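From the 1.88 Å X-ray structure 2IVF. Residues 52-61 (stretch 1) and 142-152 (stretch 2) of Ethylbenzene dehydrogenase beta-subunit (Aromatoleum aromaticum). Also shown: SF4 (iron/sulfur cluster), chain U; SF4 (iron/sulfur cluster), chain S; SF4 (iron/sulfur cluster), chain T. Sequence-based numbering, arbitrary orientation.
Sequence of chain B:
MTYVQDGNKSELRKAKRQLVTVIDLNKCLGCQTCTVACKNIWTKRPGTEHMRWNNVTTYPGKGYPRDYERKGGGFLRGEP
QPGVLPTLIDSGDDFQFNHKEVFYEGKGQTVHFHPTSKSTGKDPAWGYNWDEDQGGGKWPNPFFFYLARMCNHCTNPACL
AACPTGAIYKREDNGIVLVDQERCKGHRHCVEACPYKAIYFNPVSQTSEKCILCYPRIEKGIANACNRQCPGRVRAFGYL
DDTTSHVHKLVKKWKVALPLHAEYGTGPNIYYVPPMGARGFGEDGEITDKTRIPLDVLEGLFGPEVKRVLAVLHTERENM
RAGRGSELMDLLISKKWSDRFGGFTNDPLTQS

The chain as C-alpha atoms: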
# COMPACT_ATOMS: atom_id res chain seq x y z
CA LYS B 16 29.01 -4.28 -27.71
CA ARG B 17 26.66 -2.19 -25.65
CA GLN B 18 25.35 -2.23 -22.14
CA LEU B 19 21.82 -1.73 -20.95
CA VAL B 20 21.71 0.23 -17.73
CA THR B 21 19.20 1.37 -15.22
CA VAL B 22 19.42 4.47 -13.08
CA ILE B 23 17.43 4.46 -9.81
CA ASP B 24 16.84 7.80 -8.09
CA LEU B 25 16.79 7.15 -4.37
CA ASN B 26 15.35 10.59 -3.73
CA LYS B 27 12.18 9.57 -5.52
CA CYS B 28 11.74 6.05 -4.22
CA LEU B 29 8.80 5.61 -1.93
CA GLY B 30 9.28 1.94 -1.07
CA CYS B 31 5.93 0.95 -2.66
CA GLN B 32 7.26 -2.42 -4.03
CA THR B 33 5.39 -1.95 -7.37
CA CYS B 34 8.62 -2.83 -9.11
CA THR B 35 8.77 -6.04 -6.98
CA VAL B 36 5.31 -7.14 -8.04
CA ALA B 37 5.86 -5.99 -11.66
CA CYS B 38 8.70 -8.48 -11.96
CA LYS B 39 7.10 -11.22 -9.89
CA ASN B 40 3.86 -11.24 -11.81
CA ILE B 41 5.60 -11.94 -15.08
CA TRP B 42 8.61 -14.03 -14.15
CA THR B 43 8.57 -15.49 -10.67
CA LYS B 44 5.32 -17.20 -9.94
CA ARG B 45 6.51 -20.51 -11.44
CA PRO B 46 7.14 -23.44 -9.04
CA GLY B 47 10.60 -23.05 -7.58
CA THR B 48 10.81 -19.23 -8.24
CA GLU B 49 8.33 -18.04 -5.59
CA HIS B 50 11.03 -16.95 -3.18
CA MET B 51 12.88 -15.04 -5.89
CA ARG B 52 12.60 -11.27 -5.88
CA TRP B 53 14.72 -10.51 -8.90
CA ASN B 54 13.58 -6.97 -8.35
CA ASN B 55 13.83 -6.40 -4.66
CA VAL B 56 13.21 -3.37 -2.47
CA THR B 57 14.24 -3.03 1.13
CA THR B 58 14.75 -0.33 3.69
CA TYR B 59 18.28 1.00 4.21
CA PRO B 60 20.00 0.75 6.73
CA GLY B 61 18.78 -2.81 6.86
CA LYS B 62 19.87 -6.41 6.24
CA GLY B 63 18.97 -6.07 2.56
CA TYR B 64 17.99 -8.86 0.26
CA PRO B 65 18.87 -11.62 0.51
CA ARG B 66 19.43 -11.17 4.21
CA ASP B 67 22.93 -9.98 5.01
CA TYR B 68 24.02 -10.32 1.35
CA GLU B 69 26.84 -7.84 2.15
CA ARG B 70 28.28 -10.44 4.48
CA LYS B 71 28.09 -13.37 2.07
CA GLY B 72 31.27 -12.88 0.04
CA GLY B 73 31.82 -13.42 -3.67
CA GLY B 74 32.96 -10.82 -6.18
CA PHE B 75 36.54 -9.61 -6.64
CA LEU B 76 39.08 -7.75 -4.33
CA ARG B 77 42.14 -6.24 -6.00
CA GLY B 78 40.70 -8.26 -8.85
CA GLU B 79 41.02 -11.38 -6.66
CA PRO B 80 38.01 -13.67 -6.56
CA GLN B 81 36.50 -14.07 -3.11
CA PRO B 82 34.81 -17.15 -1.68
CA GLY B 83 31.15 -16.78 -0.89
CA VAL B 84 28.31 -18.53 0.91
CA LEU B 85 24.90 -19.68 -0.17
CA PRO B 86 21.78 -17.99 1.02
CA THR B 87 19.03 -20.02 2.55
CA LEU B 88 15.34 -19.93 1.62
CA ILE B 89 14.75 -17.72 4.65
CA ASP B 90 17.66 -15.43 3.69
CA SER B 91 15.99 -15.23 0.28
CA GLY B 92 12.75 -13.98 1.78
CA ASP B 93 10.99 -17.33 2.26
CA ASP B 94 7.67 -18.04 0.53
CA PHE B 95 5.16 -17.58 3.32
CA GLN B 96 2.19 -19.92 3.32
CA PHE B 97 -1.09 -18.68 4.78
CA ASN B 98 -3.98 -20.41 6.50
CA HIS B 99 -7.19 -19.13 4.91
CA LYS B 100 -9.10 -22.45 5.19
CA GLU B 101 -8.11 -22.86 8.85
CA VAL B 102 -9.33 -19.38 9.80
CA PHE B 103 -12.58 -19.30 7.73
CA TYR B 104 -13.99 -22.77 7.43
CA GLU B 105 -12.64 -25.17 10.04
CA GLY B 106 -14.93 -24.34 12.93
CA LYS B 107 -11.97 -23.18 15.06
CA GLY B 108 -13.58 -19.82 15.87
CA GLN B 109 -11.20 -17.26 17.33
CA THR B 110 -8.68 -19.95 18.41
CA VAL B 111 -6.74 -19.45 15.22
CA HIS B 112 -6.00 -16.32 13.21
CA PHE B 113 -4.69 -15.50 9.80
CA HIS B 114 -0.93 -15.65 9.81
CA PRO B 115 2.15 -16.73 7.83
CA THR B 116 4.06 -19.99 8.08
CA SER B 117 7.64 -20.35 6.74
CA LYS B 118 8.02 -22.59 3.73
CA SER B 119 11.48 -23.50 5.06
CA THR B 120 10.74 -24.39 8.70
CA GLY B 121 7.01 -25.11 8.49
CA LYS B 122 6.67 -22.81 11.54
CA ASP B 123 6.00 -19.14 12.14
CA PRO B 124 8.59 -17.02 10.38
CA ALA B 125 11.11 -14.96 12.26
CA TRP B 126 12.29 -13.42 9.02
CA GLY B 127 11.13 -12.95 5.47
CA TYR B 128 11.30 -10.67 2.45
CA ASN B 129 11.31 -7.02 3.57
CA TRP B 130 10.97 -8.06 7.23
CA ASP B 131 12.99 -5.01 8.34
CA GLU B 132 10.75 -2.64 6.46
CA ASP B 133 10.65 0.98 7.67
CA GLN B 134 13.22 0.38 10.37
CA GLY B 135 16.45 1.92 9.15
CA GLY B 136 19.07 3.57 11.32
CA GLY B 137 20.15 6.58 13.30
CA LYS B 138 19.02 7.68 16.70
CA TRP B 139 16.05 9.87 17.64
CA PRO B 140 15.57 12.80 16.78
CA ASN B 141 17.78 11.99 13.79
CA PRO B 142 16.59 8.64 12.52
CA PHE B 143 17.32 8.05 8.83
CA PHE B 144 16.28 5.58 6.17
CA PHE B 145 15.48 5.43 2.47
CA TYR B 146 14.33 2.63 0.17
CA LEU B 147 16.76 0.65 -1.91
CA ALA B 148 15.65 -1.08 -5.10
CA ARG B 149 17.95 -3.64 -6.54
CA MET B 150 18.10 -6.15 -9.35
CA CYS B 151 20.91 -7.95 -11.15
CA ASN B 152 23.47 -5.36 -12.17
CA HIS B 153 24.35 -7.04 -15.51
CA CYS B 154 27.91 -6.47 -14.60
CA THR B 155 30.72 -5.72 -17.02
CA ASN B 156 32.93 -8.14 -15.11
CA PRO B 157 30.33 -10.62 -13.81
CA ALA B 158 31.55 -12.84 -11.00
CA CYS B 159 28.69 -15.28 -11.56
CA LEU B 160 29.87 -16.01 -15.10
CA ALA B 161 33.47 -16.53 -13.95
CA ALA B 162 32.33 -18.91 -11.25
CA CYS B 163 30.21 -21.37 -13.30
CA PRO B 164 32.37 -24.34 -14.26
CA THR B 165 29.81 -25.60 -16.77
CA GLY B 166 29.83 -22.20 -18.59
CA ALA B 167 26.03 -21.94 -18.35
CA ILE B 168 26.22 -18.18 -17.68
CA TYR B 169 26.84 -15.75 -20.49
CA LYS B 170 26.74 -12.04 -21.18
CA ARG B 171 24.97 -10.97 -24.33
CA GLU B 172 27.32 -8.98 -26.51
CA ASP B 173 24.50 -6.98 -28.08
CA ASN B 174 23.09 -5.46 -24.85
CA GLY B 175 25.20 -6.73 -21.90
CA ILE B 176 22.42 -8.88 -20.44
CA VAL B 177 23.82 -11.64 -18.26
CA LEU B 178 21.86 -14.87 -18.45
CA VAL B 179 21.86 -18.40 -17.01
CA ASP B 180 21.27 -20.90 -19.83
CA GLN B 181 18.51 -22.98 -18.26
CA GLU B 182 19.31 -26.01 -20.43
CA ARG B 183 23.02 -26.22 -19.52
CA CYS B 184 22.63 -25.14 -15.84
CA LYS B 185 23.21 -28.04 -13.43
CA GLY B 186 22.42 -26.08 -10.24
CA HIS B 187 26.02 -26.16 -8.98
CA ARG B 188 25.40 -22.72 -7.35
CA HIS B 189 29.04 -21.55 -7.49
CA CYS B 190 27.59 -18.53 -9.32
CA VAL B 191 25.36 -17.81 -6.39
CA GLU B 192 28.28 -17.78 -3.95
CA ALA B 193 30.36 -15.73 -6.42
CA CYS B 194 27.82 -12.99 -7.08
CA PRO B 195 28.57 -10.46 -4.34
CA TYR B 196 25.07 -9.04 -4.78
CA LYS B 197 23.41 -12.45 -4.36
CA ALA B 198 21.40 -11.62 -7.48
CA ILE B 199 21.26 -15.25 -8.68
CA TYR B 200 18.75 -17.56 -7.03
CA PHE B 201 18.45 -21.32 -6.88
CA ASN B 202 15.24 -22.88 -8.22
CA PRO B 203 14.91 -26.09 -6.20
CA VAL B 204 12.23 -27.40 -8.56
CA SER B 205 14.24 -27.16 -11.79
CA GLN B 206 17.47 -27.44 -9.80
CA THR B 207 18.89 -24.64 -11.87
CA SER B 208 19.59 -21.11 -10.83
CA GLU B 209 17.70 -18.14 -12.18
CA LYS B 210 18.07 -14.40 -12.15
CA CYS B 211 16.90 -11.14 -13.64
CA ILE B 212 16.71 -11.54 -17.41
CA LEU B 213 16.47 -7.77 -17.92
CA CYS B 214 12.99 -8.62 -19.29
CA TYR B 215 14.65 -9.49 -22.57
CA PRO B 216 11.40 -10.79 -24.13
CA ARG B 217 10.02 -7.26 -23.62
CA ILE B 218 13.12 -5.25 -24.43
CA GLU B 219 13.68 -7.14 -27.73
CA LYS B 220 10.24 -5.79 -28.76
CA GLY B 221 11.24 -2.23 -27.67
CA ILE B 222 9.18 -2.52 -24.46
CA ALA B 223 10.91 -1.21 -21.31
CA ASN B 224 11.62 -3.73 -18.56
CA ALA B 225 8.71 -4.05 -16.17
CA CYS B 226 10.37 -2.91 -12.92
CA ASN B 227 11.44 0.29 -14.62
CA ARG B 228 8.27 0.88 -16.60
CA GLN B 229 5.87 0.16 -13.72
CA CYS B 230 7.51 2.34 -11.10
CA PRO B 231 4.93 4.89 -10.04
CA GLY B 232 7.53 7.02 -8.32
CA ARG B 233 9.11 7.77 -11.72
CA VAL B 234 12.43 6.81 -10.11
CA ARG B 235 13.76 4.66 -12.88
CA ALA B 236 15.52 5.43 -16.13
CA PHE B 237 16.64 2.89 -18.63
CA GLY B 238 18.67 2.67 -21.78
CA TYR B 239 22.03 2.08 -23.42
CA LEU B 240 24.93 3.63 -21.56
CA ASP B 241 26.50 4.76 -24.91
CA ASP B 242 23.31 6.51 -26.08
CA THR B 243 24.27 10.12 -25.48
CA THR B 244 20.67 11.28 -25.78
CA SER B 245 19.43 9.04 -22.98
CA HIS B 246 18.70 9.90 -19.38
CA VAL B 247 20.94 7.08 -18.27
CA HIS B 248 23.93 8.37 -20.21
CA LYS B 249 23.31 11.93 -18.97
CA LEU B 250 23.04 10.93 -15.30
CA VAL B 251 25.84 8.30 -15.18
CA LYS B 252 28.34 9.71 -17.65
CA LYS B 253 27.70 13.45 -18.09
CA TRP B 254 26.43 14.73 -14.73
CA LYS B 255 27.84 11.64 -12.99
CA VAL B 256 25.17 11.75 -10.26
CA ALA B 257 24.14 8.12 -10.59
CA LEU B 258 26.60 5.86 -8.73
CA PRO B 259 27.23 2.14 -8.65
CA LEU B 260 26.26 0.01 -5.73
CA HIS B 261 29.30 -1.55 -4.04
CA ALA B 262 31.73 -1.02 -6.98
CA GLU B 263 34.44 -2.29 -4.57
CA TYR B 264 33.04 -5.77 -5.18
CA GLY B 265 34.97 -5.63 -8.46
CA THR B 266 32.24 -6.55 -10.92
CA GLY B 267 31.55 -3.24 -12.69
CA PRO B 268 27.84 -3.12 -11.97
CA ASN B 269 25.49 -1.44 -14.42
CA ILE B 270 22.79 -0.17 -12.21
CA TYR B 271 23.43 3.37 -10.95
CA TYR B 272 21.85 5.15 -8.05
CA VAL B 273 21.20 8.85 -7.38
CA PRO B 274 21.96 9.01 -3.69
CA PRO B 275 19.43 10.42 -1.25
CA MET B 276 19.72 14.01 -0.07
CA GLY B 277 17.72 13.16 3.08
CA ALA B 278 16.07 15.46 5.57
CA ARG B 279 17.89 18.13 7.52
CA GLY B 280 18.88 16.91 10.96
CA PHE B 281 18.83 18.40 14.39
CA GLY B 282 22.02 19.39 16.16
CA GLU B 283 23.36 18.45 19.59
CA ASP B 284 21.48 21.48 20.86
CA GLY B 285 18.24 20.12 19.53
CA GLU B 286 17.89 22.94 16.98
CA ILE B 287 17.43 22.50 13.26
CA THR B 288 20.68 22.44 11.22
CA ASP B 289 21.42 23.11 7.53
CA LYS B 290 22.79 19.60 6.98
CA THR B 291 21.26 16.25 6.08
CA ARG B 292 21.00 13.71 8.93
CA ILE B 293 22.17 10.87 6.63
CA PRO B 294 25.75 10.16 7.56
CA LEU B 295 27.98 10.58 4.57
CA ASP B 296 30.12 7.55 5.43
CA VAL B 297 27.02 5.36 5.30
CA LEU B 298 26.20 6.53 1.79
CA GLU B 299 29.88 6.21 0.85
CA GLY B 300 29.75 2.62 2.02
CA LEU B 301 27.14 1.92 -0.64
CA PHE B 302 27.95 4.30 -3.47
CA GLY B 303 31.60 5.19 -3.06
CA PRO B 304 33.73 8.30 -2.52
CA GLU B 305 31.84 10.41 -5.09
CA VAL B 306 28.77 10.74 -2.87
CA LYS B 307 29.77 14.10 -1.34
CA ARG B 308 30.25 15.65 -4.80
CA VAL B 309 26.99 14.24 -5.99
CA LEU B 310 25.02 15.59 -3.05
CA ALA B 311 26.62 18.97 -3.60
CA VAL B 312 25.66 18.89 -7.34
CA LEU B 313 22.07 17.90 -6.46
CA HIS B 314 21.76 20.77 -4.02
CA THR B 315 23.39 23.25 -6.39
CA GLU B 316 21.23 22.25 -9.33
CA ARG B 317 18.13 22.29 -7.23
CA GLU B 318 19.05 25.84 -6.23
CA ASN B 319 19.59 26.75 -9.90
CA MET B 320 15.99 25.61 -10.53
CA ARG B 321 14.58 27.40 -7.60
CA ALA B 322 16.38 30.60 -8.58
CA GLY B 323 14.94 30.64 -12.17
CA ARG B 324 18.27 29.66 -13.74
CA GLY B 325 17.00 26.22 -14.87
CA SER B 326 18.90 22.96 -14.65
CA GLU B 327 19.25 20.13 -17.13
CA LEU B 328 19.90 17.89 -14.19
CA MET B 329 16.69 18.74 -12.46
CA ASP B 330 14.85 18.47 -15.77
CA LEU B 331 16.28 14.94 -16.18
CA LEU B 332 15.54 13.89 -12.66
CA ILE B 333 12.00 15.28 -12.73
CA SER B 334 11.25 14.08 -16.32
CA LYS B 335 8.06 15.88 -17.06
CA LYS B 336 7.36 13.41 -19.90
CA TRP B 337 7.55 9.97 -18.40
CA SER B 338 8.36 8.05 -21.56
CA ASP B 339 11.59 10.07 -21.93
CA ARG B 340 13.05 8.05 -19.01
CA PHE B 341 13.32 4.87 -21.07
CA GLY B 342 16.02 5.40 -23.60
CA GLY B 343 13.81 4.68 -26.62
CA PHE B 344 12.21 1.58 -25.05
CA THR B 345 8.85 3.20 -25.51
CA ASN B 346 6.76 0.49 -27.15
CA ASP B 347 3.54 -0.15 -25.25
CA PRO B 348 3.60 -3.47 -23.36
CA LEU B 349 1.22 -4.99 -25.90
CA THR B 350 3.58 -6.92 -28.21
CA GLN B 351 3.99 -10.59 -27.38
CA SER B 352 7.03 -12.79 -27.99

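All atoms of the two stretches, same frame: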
# COMPACT_ATOMS: atom_id res chain seq x y z
N ARG B 52 12.96 -12.66 -5.62
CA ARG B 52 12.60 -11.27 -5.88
C ARG B 52 13.72 -10.67 -6.69
O ARG B 52 14.61 -10.00 -6.16
CB ARG B 52 12.37 -10.49 -4.57
CG ARG B 52 11.05 -10.80 -3.92
CD ARG B 52 11.16 -12.02 -3.00
NE ARG B 52 9.90 -12.30 -2.33
CZ ARG B 52 9.75 -13.25 -1.42
NH1 ARG B 52 10.77 -14.02 -1.11
NH2 ARG B 52 8.59 -13.45 -0.82
N TRP B 53 13.68 -10.97 -7.98
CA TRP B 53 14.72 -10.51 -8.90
C TRP B 53 14.79 -9.00 -8.82
O TRP B 53 15.86 -8.45 -8.78
CB TRP B 53 14.45 -10.93 -10.32
CG TRP B 53 14.44 -12.39 -10.60
CD1 TRP B 53 14.91 -13.41 -9.81
CD2 TRP B 53 14.03 -12.99 -11.83
NE1 TRP B 53 14.79 -14.59 -10.47
CE2 TRP B 53 14.26 -14.37 -11.71
CE3 TRP B 53 13.49 -12.48 -13.03
CZ2 TRP B 53 13.93 -15.26 -12.71
CZ3 TRP B 53 13.20 -13.35 -14.03
CH2 TRP B 53 13.43 -14.73 -13.88
N ASN B 54 13.63 -8.34 -8.75
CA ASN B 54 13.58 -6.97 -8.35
C ASN B 54 13.20 -6.99 -6.90
O ASN B 54 12.17 -7.58 -6.52
CB ASN B 54 12.55 -6.14 -9.12
CG ASN B 54 12.51 -4.72 -8.62
OD1 ASN B 54 13.04 -3.83 -9.27
ND2 ASN B 54 11.92 -4.50 -7.43
N ASN B 55 14.08 -6.42 -6.08
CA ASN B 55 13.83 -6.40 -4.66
C ASN B 55 13.94 -4.98 -4.11
O ASN B 55 14.73 -4.18 -4.61
CB ASN B 55 14.76 -7.35 -3.90
CG ASN B 55 16.18 -7.18 -4.27
OD1 ASN B 55 16.66 -7.84 -5.23
ND2 ASN B 55 16.88 -6.38 -3.53
N VAL B 56 13.16 -4.70 -3.10
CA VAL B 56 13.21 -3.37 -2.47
C VAL B 56 13.19 -3.50 -0.98
O VAL B 56 12.31 -4.13 -0.42
CB VAL B 56 12.05 -2.44 -2.89
CG1 VAL B 56 12.31 -1.08 -2.34
CG2 VAL B 56 11.85 -2.39 -4.40
N THR B 57 14.22 -2.97 -0.31
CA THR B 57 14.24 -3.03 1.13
C THR B 57 14.62 -1.69 1.71
O THR B 57 15.07 -0.80 1.01
CB THR B 57 15.25 -4.10 1.63
OG1 THR B 57 16.55 -3.81 1.09
CG2 THR B 57 14.80 -5.55 1.20
N THR B 58 14.48 -1.59 3.00
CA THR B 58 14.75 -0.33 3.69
C THR B 58 16.24 -0.32 4.03
O THR B 58 16.83 -1.36 4.36
CB THR B 58 13.84 -0.16 4.93
OG1 THR B 58 12.45 -0.15 4.50
CG2 THR B 58 14.16 1.14 5.75
N TYR B 59 16.87 0.82 3.85
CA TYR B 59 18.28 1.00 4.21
C TYR B 59 18.42 2.15 5.22
O TYR B 59 17.72 3.18 5.05
CB TYR B 59 19.15 1.23 2.96
CG TYR B 59 20.60 1.07 3.34
CD1 TYR B 59 21.23 -0.16 3.21
CD2 TYR B 59 21.28 2.09 3.96
CE1 TYR B 59 22.54 -0.34 3.64
CE2 TYR B 59 22.60 1.94 4.35
CZ TYR B 59 23.20 0.69 4.22
OH TYR B 59 24.49 0.49 4.62
N PRO B 60 19.30 1.97 6.27
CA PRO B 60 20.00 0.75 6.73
C PRO B 60 19.05 -0.39 6.95
O PRO B 60 17.89 -0.20 7.42
CB PRO B 60 20.54 1.15 8.11
CG PRO B 60 20.63 2.59 8.08
CD PRO B 60 19.75 3.14 7.03
N GLY B 61 19.54 -1.59 6.64
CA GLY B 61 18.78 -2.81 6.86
C GLY B 61 19.66 -3.99 6.49
O GLY B 61 20.83 -3.80 6.13
N PRO B 142 16.63 9.92 13.19
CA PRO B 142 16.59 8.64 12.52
C PRO B 142 16.79 8.89 11.00
O PRO B 142 16.53 9.98 10.52
CB PRO B 142 15.17 8.13 12.83
CG PRO B 142 14.36 9.38 12.92
CD PRO B 142 15.28 10.36 13.63
N PHE B 143 17.31 7.92 10.28
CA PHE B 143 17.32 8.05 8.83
C PHE B 143 17.10 6.71 8.16
O PHE B 143 17.42 5.65 8.72
CB PHE B 143 18.60 8.67 8.37
CG PHE B 143 19.77 7.83 8.63
CD1 PHE B 143 20.44 7.89 9.84
CD2 PHE B 143 20.20 6.94 7.68
CE1 PHE B 143 21.55 7.11 10.08
CE2 PHE B 143 21.35 6.14 7.94
CZ PHE B 143 21.97 6.22 9.13
N PHE B 144 16.50 6.76 6.98
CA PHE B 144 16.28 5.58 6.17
C PHE B 144 15.84 6.11 4.81
O PHE B 144 15.39 7.25 4.68
CB PHE B 144 15.18 4.70 6.75
CG PHE B 144 13.82 5.32 6.66
CD1 PHE B 144 13.02 5.11 5.57
CD2 PHE B 144 13.32 6.13 7.71
CE1 PHE B 144 11.76 5.73 5.47
CE2 PHE B 144 12.08 6.72 7.60
CZ PHE B 144 11.30 6.52 6.46
N PHE B 145 15.97 5.24 3.82
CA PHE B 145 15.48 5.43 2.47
C PHE B 145 15.25 4.02 1.93
O PHE B 145 15.62 3.05 2.61
CB PHE B 145 16.48 6.22 1.61
CG PHE B 145 17.84 5.63 1.54
CD1 PHE B 145 18.81 6.00 2.46
CD2 PHE B 145 18.18 4.71 0.56
CE1 PHE B 145 20.08 5.49 2.41
CE2 PHE B 145 19.44 4.17 0.51
CZ PHE B 145 20.42 4.59 1.44
N TYR B 146 14.66 3.91 0.74
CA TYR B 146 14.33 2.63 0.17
C TYR B 146 15.28 2.30 -0.95
O TYR B 146 15.68 3.19 -1.73
CB TYR B 146 12.89 2.63 -0.29
CG TYR B 146 11.93 2.93 0.83
CD1 TYR B 146 11.71 1.99 1.83
CD2 TYR B 146 11.23 4.13 0.89
CE1 TYR B 146 10.85 2.25 2.88
CE2 TYR B 146 10.30 4.40 1.94
CZ TYR B 146 10.13 3.44 2.92
OH TYR B 146 9.24 3.69 3.95
N LEU B 147 15.70 1.03 -1.01
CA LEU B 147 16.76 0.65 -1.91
C LEU B 147 16.34 -0.51 -2.80
O LEU B 147 16.26 -1.67 -2.35
CB LEU B 147 17.99 0.27 -1.09
CG LEU B 147 19.22 -0.17 -1.92
CD1 LEU B 147 19.63 0.95 -2.90
CD2 LEU B 147 20.43 -0.59 -1.01
N ALA B 148 16.01 -0.15 -4.04
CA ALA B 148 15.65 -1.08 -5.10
C ALA B 148 16.88 -1.64 -5.74
O ALA B 148 17.87 -0.92 -6.00
CB ALA B 148 14.73 -0.41 -6.17
N ARG B 149 16.83 -2.94 -5.99
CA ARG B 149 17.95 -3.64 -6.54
C ARG B 149 17.48 -4.73 -7.48
O ARG B 149 16.41 -5.32 -7.28
CB ARG B 149 18.80 -4.25 -5.43
CG ARG B 149 19.50 -3.23 -4.52
CD ARG B 149 20.15 -3.90 -3.36
NE ARG B 149 21.10 -4.83 -3.95
CZ ARG B 149 21.26 -6.09 -3.61
NH1 ARG B 149 20.58 -6.64 -2.63
NH2 ARG B 149 22.12 -6.83 -4.29
N MET B 150 18.30 -5.01 -8.47
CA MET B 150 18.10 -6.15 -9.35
C MET B 150 19.49 -6.66 -9.70
O MET B 150 20.48 -6.19 -9.13
CB MET B 150 17.38 -5.72 -10.65
CG MET B 150 16.19 -4.86 -10.51
SD MET B 150 16.50 -3.07 -10.46
CE MET B 150 16.79 -2.78 -12.23
N CYS B 151 19.58 -7.56 -10.67
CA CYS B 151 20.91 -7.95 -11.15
C CYS B 151 21.49 -6.73 -11.85
O CYS B 151 20.80 -6.03 -12.57
CB CYS B 151 20.87 -9.15 -12.09
SG CYS B 151 22.35 -9.36 -13.10
N ASN B 152 22.78 -6.51 -11.64
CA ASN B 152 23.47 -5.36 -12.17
C ASN B 152 23.99 -5.55 -13.60
O ASN B 152 24.55 -4.63 -14.15
CB ASN B 152 24.61 -4.95 -11.20
CG ASN B 152 24.10 -4.62 -9.84
OD1 ASN B 152 23.37 -3.62 -9.69
ND2 ASN B 152 24.35 -5.48 -8.87
FE1 SF4 U . 14.93 -7.93 -14.15
FE2 SF4 U . 12.56 -8.53 -13.19
FE3 SF4 U . 13.22 -5.95 -13.57
FE4 SF4 U . 12.71 -7.48 -15.73
S1 SF4 U . 11.21 -6.87 -14.10
S2 SF4 U . 14.52 -6.12 -15.47
S3 SF4 U . 13.52 -9.55 -15.03
S4 SF4 U . 14.18 -7.47 -12.06
FE1 SF4 S . 25.64 -10.85 -9.73
FE2 SF4 S . 26.30 -11.78 -12.10
FE3 SF4 S . 26.66 -9.12 -11.53
FE4 SF4 S . 24.11 -10.10 -11.83
S1 SF4 S . 25.76 -9.98 -13.45
S2 SF4 S . 24.89 -8.74 -10.14
S3 SF4 S . 24.35 -12.20 -11.03
S4 SF4 S . 27.78 -10.89 -10.57
FE1 SF4 T . 10.77 2.64 -5.46
FE2 SF4 T . 10.11 0.35 -6.82
FE3 SF4 T . 9.63 2.79 -7.85
FE4 SF4 T . 8.08 1.98 -5.80
S1 SF4 T . 8.18 1.03 -7.84
S2 SF4 T . 9.05 4.04 -6.07
S3 SF4 T . 9.65 0.82 -4.62
S4 SF4 T . 11.71 1.87 -7.38
O HOH W 1 16.98 -4.30 -1.73

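The two stretches pair as neighbouring strands of an antiparallel β-sheet, joined by six backbone hydrogen bonds and flanked by side chains that pack against one another on both faces, one of which also borders an iron-sulfur cluster. Strand 55-59 runs against strand 145-149 with an angle of 147° between their directions, and the contact buries 746 Å² in all, although touching residues are at least 83 positions apart in sequence.

The hydrogen bonds come in three reciprocal pairs. N55 N donates to R149 O and R149 N to N55 O, both at 2.8 Å. Two residues on, T57 N reaches L147 O at 3.2 Å, the longest of the six, while L147 N returns to T57 O at 2.8 Å. The ladder closes with Y59 N to F145 O at 2.8 Å and F145 N to Y59 O at 3.0 Å. Between these rungs lie the non-hydrogen-bonded pairs V56 with A148 and T58 with Y146, where the strands draw closer, with CA atoms 4.3 and 4.6 Å apart. At V56 and A148 the CA hydrogens turn inward to carbonyls: A148 CA lies 3.3 Å from N55 O, and V56 CA lies 3.5 Å from L147 O. Similar contacts extend past the ladder at both ends, M150 CA to W53 O at 3.3 Å and F144 CA to Y59 O at 3.0 Å.

N55, T57, Y59, F145, L147 and R149 share one face. Y59 has the most surface covered by the other stretch, 93 Å²: the flat F145 ring offers a face to its CB, 4.1 Å from the centroid, and its own ring meets F145 obliquely, with CD2 3.7 Å from CZ. Y59 CD1 also approaches L147 CD2 at 4.3 Å. Further along, the surroundings become polar. A water donates to L147 O at 2.8 Å and hydrogen-bonds T57 OG1 at 2.9 Å, so it links the T57 hydroxyl to the L147 carbonyl of the neighbouring strand. NH1 and NH2 of R149 are hydrogen-bonded elsewhere in the structure.

The opposite face carries V56, T58, Y146 and A148. V56 CG2 packs on A148 CB at 3.9 Å, and these small apolar groups also border one cluster: V56 CG2 lies 3.9 Å from S3 and A148 CB 4.0 Å from S4 of SF4 chain T, so the short alanine brings its strand near the cluster with only a methyl between. T58 OG1, hydrogen-bonded elsewhere in the structure, lies at the edge of the Y146 ring, 3.3 Å from CE1, and its methyl CG2 meets F144 CB at 3.8 Å.

Beyond the strand, the cis peptide bond preceding P60 accompanies a change of course, and P60 CD rests 3.5 Å from F143 CE2, an apolar contact at this end. At the other end the two stretches meet further clusters. W53 CE3 comes within 3.5 Å of S3 and M150 CG within 3.6 Å of S4, both of SF4 chain U, whereas C151 SG binds FE4 of SF4 chain S at 2.3 Å, tethering the residues after the strand to a metal site.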